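Local atomic coordinates of chintase (Rhizomucor miehei, PDB entry 5YUQ), a protein that hydrolyses the beta-1,4 linkages of chitin as a family 18 glycoside hydrolase with a TIM-barrel fold, its active site forming a tunnel. Residues 92-96 with 97-101; 15-19 with 20-24; 148-151 with 152-156. All blocks are in the same frame, centred on the assembly; numbering follows the deposited sequence.

Interaction 1: 92-96 with 97-101; sequences DVVKE and YDLDG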
# COMPACT_ATOMS: atom_id res chain seq x y z
N ASP A 92 -10.38 14.04 -17.75
CA ASP A 92 -9.47 14.49 -18.80
C ASP A 92 -8.18 13.67 -18.81
O ASP A 92 -7.69 13.32 -19.88
CB ASP A 92 -9.12 15.97 -18.64
CG ASP A 92 -10.26 16.88 -19.03
OD1 ASP A 92 -11.24 16.41 -19.65
OD2 ASP A 92 -10.17 18.09 -18.71
N VAL A 93 -7.72 13.36 -17.63
CA VAL A 93 -6.48 12.58 -17.54
C VAL A 93 -6.64 11.18 -18.11
O VAL A 93 -5.79 10.66 -18.74
CB VAL A 93 -5.92 12.53 -16.10
CG1 VAL A 93 -6.65 11.54 -15.24
CG2 VAL A 93 -4.48 12.10 -16.16
N VAL A 94 -7.79 10.58 -17.84
CA VAL A 94 -8.09 9.26 -18.37
C VAL A 94 -8.07 9.29 -19.89
O VAL A 94 -7.45 8.44 -20.53
CB VAL A 94 -9.45 8.73 -17.87
CG1 VAL A 94 -9.82 7.47 -18.63
CG2 VAL A 94 -9.34 8.44 -16.38
N LYS A 95 -8.72 10.30 -20.48
CA LYS A 95 -8.73 10.45 -21.93
C LYS A 95 -7.35 10.79 -22.48
O LYS A 95 -6.92 10.23 -23.49
CB LYS A 95 -9.73 11.53 -22.37
CG LYS A 95 -11.18 11.24 -22.05
CD LYS A 95 -12.01 12.51 -22.26
CE LYS A 95 -13.49 12.27 -22.01
NZ LYS A 95 -14.27 13.54 -22.13
N GLU A 96 -6.65 11.70 -21.82
CA GLU A 96 -5.34 12.14 -22.31
C GLU A 96 -4.33 10.99 -22.36
O GLU A 96 -3.53 10.89 -23.30
CB GLU A 96 -4.78 13.28 -21.45
CG GLU A 96 -3.36 13.71 -21.82
CD GLU A 96 -3.25 14.29 -23.23
OE1 GLU A 96 -4.25 14.86 -23.72
OE2 GLU A 96 -2.17 14.18 -23.84
N TYR A 97 -4.39 10.12 -21.37
CA TYR A 97 -3.39 9.06 -21.25
C TYR A 97 -3.92 7.69 -21.63
O TYR A 97 -3.21 6.69 -21.51
CB TYR A 97 -2.77 9.05 -19.85
CG TYR A 97 -1.91 10.25 -19.59
CD1 TYR A 97 -0.57 10.26 -19.94
CD2 TYR A 97 -2.44 11.39 -19.00
CE1 TYR A 97 0.23 11.36 -19.71
CE2 TYR A 97 -1.66 12.50 -18.77
CZ TYR A 97 -0.32 12.48 -19.14
OH TYR A 97 0.46 13.59 -18.91
N ASP A 98 -5.17 7.65 -22.10
CA ASP A 98 -5.81 6.42 -22.54
C ASP A 98 -5.76 5.38 -21.43
O ASP A 98 -5.46 4.21 -21.67
CB ASP A 98 -5.13 5.88 -23.81
CG ASP A 98 -5.94 4.83 -24.52
OD1 ASP A 98 -7.18 4.84 -24.39
OD2 ASP A 98 -5.34 3.98 -25.21
N LEU A 99 -6.09 5.80 -20.22
CA LEU A 99 -5.98 4.92 -19.07
C LEU A 99 -7.16 3.96 -19.01
O LEU A 99 -8.27 4.30 -19.44
CB LEU A 99 -5.91 5.73 -17.78
CG LEU A 99 -4.74 6.70 -17.66
CD1 LEU A 99 -4.95 7.64 -16.47
CD2 LEU A 99 -3.45 5.93 -17.51
N ASP A 100 -6.91 2.77 -18.48
CA ASP A 100 -7.97 1.79 -18.30
C ASP A 100 -8.67 1.95 -16.97
O ASP A 100 -9.72 1.34 -16.74
CB ASP A 100 -7.38 0.40 -18.38
CG ASP A 100 -6.68 0.18 -19.69
OD1 ASP A 100 -7.37 0.22 -20.72
OD2 ASP A 100 -5.44 -0.01 -19.68
N GLY A 101 -8.11 2.78 -16.10
CA GLY A 101 -8.74 3.01 -14.83
C GLY A 101 -8.08 4.03 -13.94
O GLY A 101 -7.03 4.58 -14.27

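Interaction 2: 15-19 with 20-24; sequences KSIAW and DKLDH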
# COMPACT_ATOMS: atom_id res chain seq x y z
N LYS A 15 13.38 -1.28 -14.46
CA LYS A 15 14.15 -1.25 -15.70
C LYS A 15 13.52 -2.17 -16.75
O LYS A 15 13.61 -1.92 -17.95
CB LYS A 15 15.61 -1.63 -15.44
CG LYS A 15 16.35 -0.62 -14.57
CD LYS A 15 16.13 0.80 -15.09
CE LYS A 15 16.99 1.82 -14.35
NZ LYS A 15 16.72 1.87 -12.89
N SER A 16 12.88 -3.23 -16.27
CA SER A 16 12.16 -4.16 -17.13
C SER A 16 10.90 -4.65 -16.41
O SER A 16 10.98 -5.16 -15.29
CB SER A 16 13.04 -5.35 -17.50
OG SER A 16 12.32 -6.32 -18.24
N ILE A 17 9.74 -4.48 -17.05
CA ILE A 17 8.49 -4.90 -16.45
C ILE A 17 8.11 -6.30 -16.93
O ILE A 17 8.04 -6.55 -18.14
CB ILE A 17 7.36 -3.90 -16.77
CG1 ILE A 17 7.67 -2.53 -16.15
CG2 ILE A 17 6.02 -4.41 -16.28
CD1 ILE A 17 6.64 -1.46 -16.48
N ALA A 18 7.91 -7.22 -15.99
CA ALA A 18 7.61 -8.61 -16.34
C ALA A 18 6.14 -8.77 -16.69
O ALA A 18 5.37 -9.33 -15.92
CB ALA A 18 8.00 -9.54 -15.20
N TRP A 19 5.77 -8.27 -17.86
CA TRP A 19 4.37 -8.21 -18.27
C TRP A 19 3.64 -9.54 -18.17
O TRP A 19 2.46 -9.58 -17.83
CB TRP A 19 4.28 -7.69 -19.71
CG TRP A 19 4.80 -6.30 -19.87
CD1 TRP A 19 5.97 -5.92 -20.47
CD2 TRP A 19 4.17 -5.09 -19.43
NE1 TRP A 19 6.09 -4.55 -20.44
CE2 TRP A 19 5.00 -4.02 -19.80
CE3 TRP A 19 2.97 -4.82 -18.77
CZ2 TRP A 19 4.68 -2.70 -19.52
CZ3 TRP A 19 2.65 -3.50 -18.50
CH2 TRP A 19 3.50 -2.46 -18.87
N ASP A 20 4.33 -10.64 -18.45
CA ASP A 20 3.66 -11.94 -18.47
C ASP A 20 3.36 -12.46 -17.06
O ASP A 20 2.65 -13.45 -16.90
CB ASP A 20 4.46 -12.96 -19.28
CG ASP A 20 4.46 -12.65 -20.76
OD1 ASP A 20 3.37 -12.39 -21.31
OD2 ASP A 20 5.55 -12.65 -21.38
N LYS A 21 3.88 -11.77 -16.06
CA LYS A 21 3.68 -12.18 -14.67
C LYS A 21 2.69 -11.30 -13.90
O LYS A 21 2.59 -11.39 -12.67
CB LYS A 21 5.04 -12.24 -13.95
CG LYS A 21 6.00 -13.26 -14.56
CD LYS A 21 7.39 -13.15 -13.93
CE LYS A 21 8.38 -14.15 -14.54
NZ LYS A 21 8.04 -15.55 -14.19
N LEU A 22 1.95 -10.46 -14.62
CA LEU A 22 1.00 -9.56 -13.97
C LEU A 22 -0.16 -9.24 -14.89
O LEU A 22 -0.06 -9.45 -16.10
CB LEU A 22 1.69 -8.27 -13.51
CG LEU A 22 2.46 -7.45 -14.56
CD1 LEU A 22 1.56 -6.48 -15.31
CD2 LEU A 22 3.60 -6.71 -13.91
N ASP A 23 -1.24 -8.72 -14.32
CA ASP A 23 -2.44 -8.44 -15.10
C ASP A 23 -2.73 -6.95 -15.23
O ASP A 23 -3.41 -6.52 -16.15
CB ASP A 23 -3.65 -9.10 -14.43
CG ASP A 23 -3.46 -10.58 -14.26
OD1 ASP A 23 -3.40 -11.28 -15.29
OD2 ASP A 23 -3.39 -11.05 -13.10
N HIS A 24 -2.22 -6.17 -14.29
CA HIS A 24 -2.65 -4.80 -14.13
C HIS A 24 -1.48 -3.98 -13.59
O HIS A 24 -0.87 -4.37 -12.61
CB HIS A 24 -3.83 -4.79 -13.14
CG HIS A 24 -4.44 -3.45 -12.89
ND1 HIS A 24 -5.07 -3.14 -11.70
CD2 HIS A 24 -4.58 -2.36 -13.68
CE1 HIS A 24 -5.55 -1.91 -11.76
NE2 HIS A 24 -5.27 -1.42 -12.95

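Interaction 3: 148-151 with 152-156; sequences AVPT and APFND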
# COMPACT_ATOMS: atom_id res chain seq x y z
N ALA A 148 -7.10 2.30 -3.00
CA ALA A 148 -6.17 1.70 -2.06
C ALA A 148 -6.60 2.13 -0.68
O ALA A 148 -6.76 3.33 -0.41
CB ALA A 148 -4.75 2.15 -2.35
N VAL A 149 -6.78 1.16 0.22
CA VAL A 149 -7.44 1.42 1.49
C VAL A 149 -6.62 0.96 2.69
O VAL A 149 -5.77 0.08 2.57
CB VAL A 149 -8.81 0.70 1.52
CG1 VAL A 149 -9.63 1.08 0.30
CG2 VAL A 149 -8.63 -0.80 1.57
N PRO A 150 -6.86 1.57 3.86
CA PRO A 150 -6.18 1.15 5.09
C PRO A 150 -6.73 -0.18 5.61
O PRO A 150 -7.62 -0.76 5.00
CB PRO A 150 -6.49 2.29 6.08
CG PRO A 150 -7.79 2.87 5.57
CD PRO A 150 -7.71 2.76 4.07
N THR A 151 -6.19 -0.64 6.74
CA THR A 151 -6.50 -1.97 7.25
C THR A 151 -7.85 -2.04 7.99
O THR A 151 -8.24 -3.10 8.48
CB THR A 151 -5.37 -2.47 8.15
OG1 THR A 151 -5.00 -1.43 9.05
CG2 THR A 151 -4.16 -2.86 7.30
N ALA A 152 -8.55 -0.92 8.06
CA ALA A 152 -9.91 -0.91 8.57
C ALA A 152 -10.74 0.00 7.68
O ALA A 152 -10.20 0.93 7.07
CB ALA A 152 -9.94 -0.41 10.01
N PRO A 153 -12.04 -0.26 7.64
CA PRO A 153 -12.90 0.58 6.79
C PRO A 153 -12.78 2.08 6.99
O PRO A 153 -12.52 2.50 8.08
CB PRO A 153 -14.33 0.08 7.12
CG PRO A 153 -14.16 -1.30 7.52
CD PRO A 153 -12.74 -1.42 8.15
N PHE A 154 -13.04 2.85 5.95
CA PHE A 154 -12.91 4.31 5.99
C PHE A 154 -13.58 4.93 7.20
O PHE A 154 -14.66 4.49 7.63
CB PHE A 154 -13.54 4.92 4.75
CG PHE A 154 -12.89 4.51 3.46
CD1 PHE A 154 -11.52 4.65 3.29
CD2 PHE A 154 -13.66 4.02 2.41
CE1 PHE A 154 -10.92 4.29 2.08
CE2 PHE A 154 -13.07 3.66 1.21
CZ PHE A 154 -11.71 3.80 1.04
N ASN A 155 -12.95 5.97 7.74
CA ASN A 155 -13.47 6.67 8.91
C ASN A 155 -14.81 7.34 8.69
O ASN A 155 -15.06 7.94 7.65
CB ASN A 155 -12.48 7.73 9.38
CG ASN A 155 -11.28 7.15 10.08
OD1 ASN A 155 -11.22 5.95 10.36
ND2 ASN A 155 -10.30 8.00 10.37
N ASP A 156 -15.66 7.26 9.71
CA ASP A 156 -16.94 7.94 9.66
C ASP A 156 -16.78 9.39 10.11
O ASP A 156 -15.67 9.92 10.20
CB ASP A 156 -18.00 7.20 10.47
CG ASP A 156 -17.70 7.14 11.95
OD1 ASP A 156 -16.87 7.93 12.46
OD2 ASP A 156 -18.32 6.30 12.63

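Interaction 1: 92-96 with 97-101
V93, V94 and K95, in the last turn of helix 80-97, accept the backbone N-H groups of Y97, L99 and D98 respectively as the helix closes. Y97 N returns to V93 O at 3.0 Å, a regular helical bond. At D98 the chain turns to positive phi (55°), and L99 N then bonds to V94 O at 3.0 Å; the weak D98 N to K95 O bond is longer, 3.4 Å. This is a Schellman motif, and it swings the chain off the helix so that L99 folds back against the last turn, its CD1 4.0 Å from V94 CA. The turn is the alpha-to-beta link of a TIM barrel: D100 leads into strand 101-105, which begins at G101, and these two residues probably open a DGxDxDxE-like family 18 signature, which in relatives carries the catalytic acid.

Within the helix end, V93 and E96 meet the Y97 ring. V93 CG2 packs 3.6 Å from Y97 CD2, while V93 O lies at the ring edge, in its plane. E96 chi1 of 175° sets CG beside its own carbonyl carbon and over one ring face, a CH-pi contact 4.1 Å from the Y97 centroid; the bend at chi2 then turns the carboxylate nearly perpendicular to the ring. Beyond the contact, E96 OE2 forms a salt bridge with K47, which also makes a cation-pi contact with Y97, and Y97 OH bonds to D43. L99 reaches L62 and V50.

Interaction 2: 15-19 with 20-24
L22 holds its CG between the backbone N and the carbonyl carbon (chi1 55°), and with chi2 at 86° this turns both methyls back over the turn that precedes it, toward I17 and W19. CD2 comes to 4.1 Å from I17 CG2, the two side chains crossing at about a right angle, whereas CD1 lies 4.1 Å from W19 CE3, alongside an indole that points the same way. L22 thus touches I17 with one methyl and W19 with the other. I17 CG2 in turn lies over one face of the W19 indole, 3.6 Å above the ring plane and over its centre.

The backbone arranges this cluster through two successive turns, in the loop between the first two parallel barrel strands, 4-9 and 24-32. A18 sits at the centre of an inverse gamma turn, marked by a weak bond from W19 N to I17 O, and the A18 carbonyl O then accepts K21 N at 2.9 Å, closing the short 3-10 turn at W19 and D20. A weaker bond from L22 N to W19 O extends it. The K21 chain, straight as far as CE and bent at chi4, runs past A18, with K21 CD 3.9 Å from A18 CB, before its ammonium bonds to N363. Both A18 and K21 also touch L362, so the turn joins the entry to strand 24-32 to helix 360-363 near the C-terminus.

W19 O and L22 O lie 3.1 Å apart, two acceptors with no proton between them. K58 NZ bonds to L22 O and weakly to W19 O, and its positive charge probably offsets the repulsion that would otherwise oppose this tight turn.

Interaction 3: 148-151 with 152-156
V149, the last residue of strand 144-149, meets the F154 ring through CG1, which approaches CZ to 3.5 Å and CE1 to 3.9 Å, the two side chains crossing at about a right angle. The methyl is set beside the backbone N by the chi1 of -53°, on the side where the loop returns. The backbone of V149 still pairs with the neighbouring strand at Y177 and M179, so the valine presents a strand-fixed surface to a ring delivered by the loop.

P150 follows, and its CD continues that surface, 4.1 Å from F154 CE1, while P150 CG is 3.4 Å from A152 O, so the pyrrolidine fills the inside of the bend between strand and loop. T151 then makes the turn itself. Its near-zero psi (1°) bends the chain sharply after the extended proline, and T151 CB stays 3.5 Å from A152 N. From there the extended A152 and P153 carry the chain back to F154, whose CG is placed beside the backbone N and whose ring swings in against V149 and P150.

This is the stretch leaving the C-terminal end of a barrel strand, the end that carries the active site in TIM-barrel enzymes. F154 is further enclosed by the rings of Y128, W169 and W218, the last edge-to-face.

The two segments are held together by apolar contacts rather than by hydrogen bonds to each other. Two carbonyls of the bend are bonded from outside, P150 O by W218 NE1 and F154 O by S162 OG; W218 thus packs on F154 and also holds the P150 carbonyl.

Overall arrangement
All three contacts are turns at the ends of barrel strands, and none touches another. Interactions 1 and 2 lie at the N-terminal ends of strands 101-105 and 24-32, with centres about 20 Å apart and nearest atoms about 6 Å apart; both pack against helix 43-55, through Y97 and L99 in one and W19 in the other. Interaction 3 leaves the C-terminal end of strand 144-149, with its centre about 26 Å from that of interaction 1 and about 28 Å from that of interaction 2. It therefore belongs to the catalytic end of the barrel, consistent with a share in shaping the tunnel's surroundings, whereas 92-101 and 15-24 lie where their strands begin.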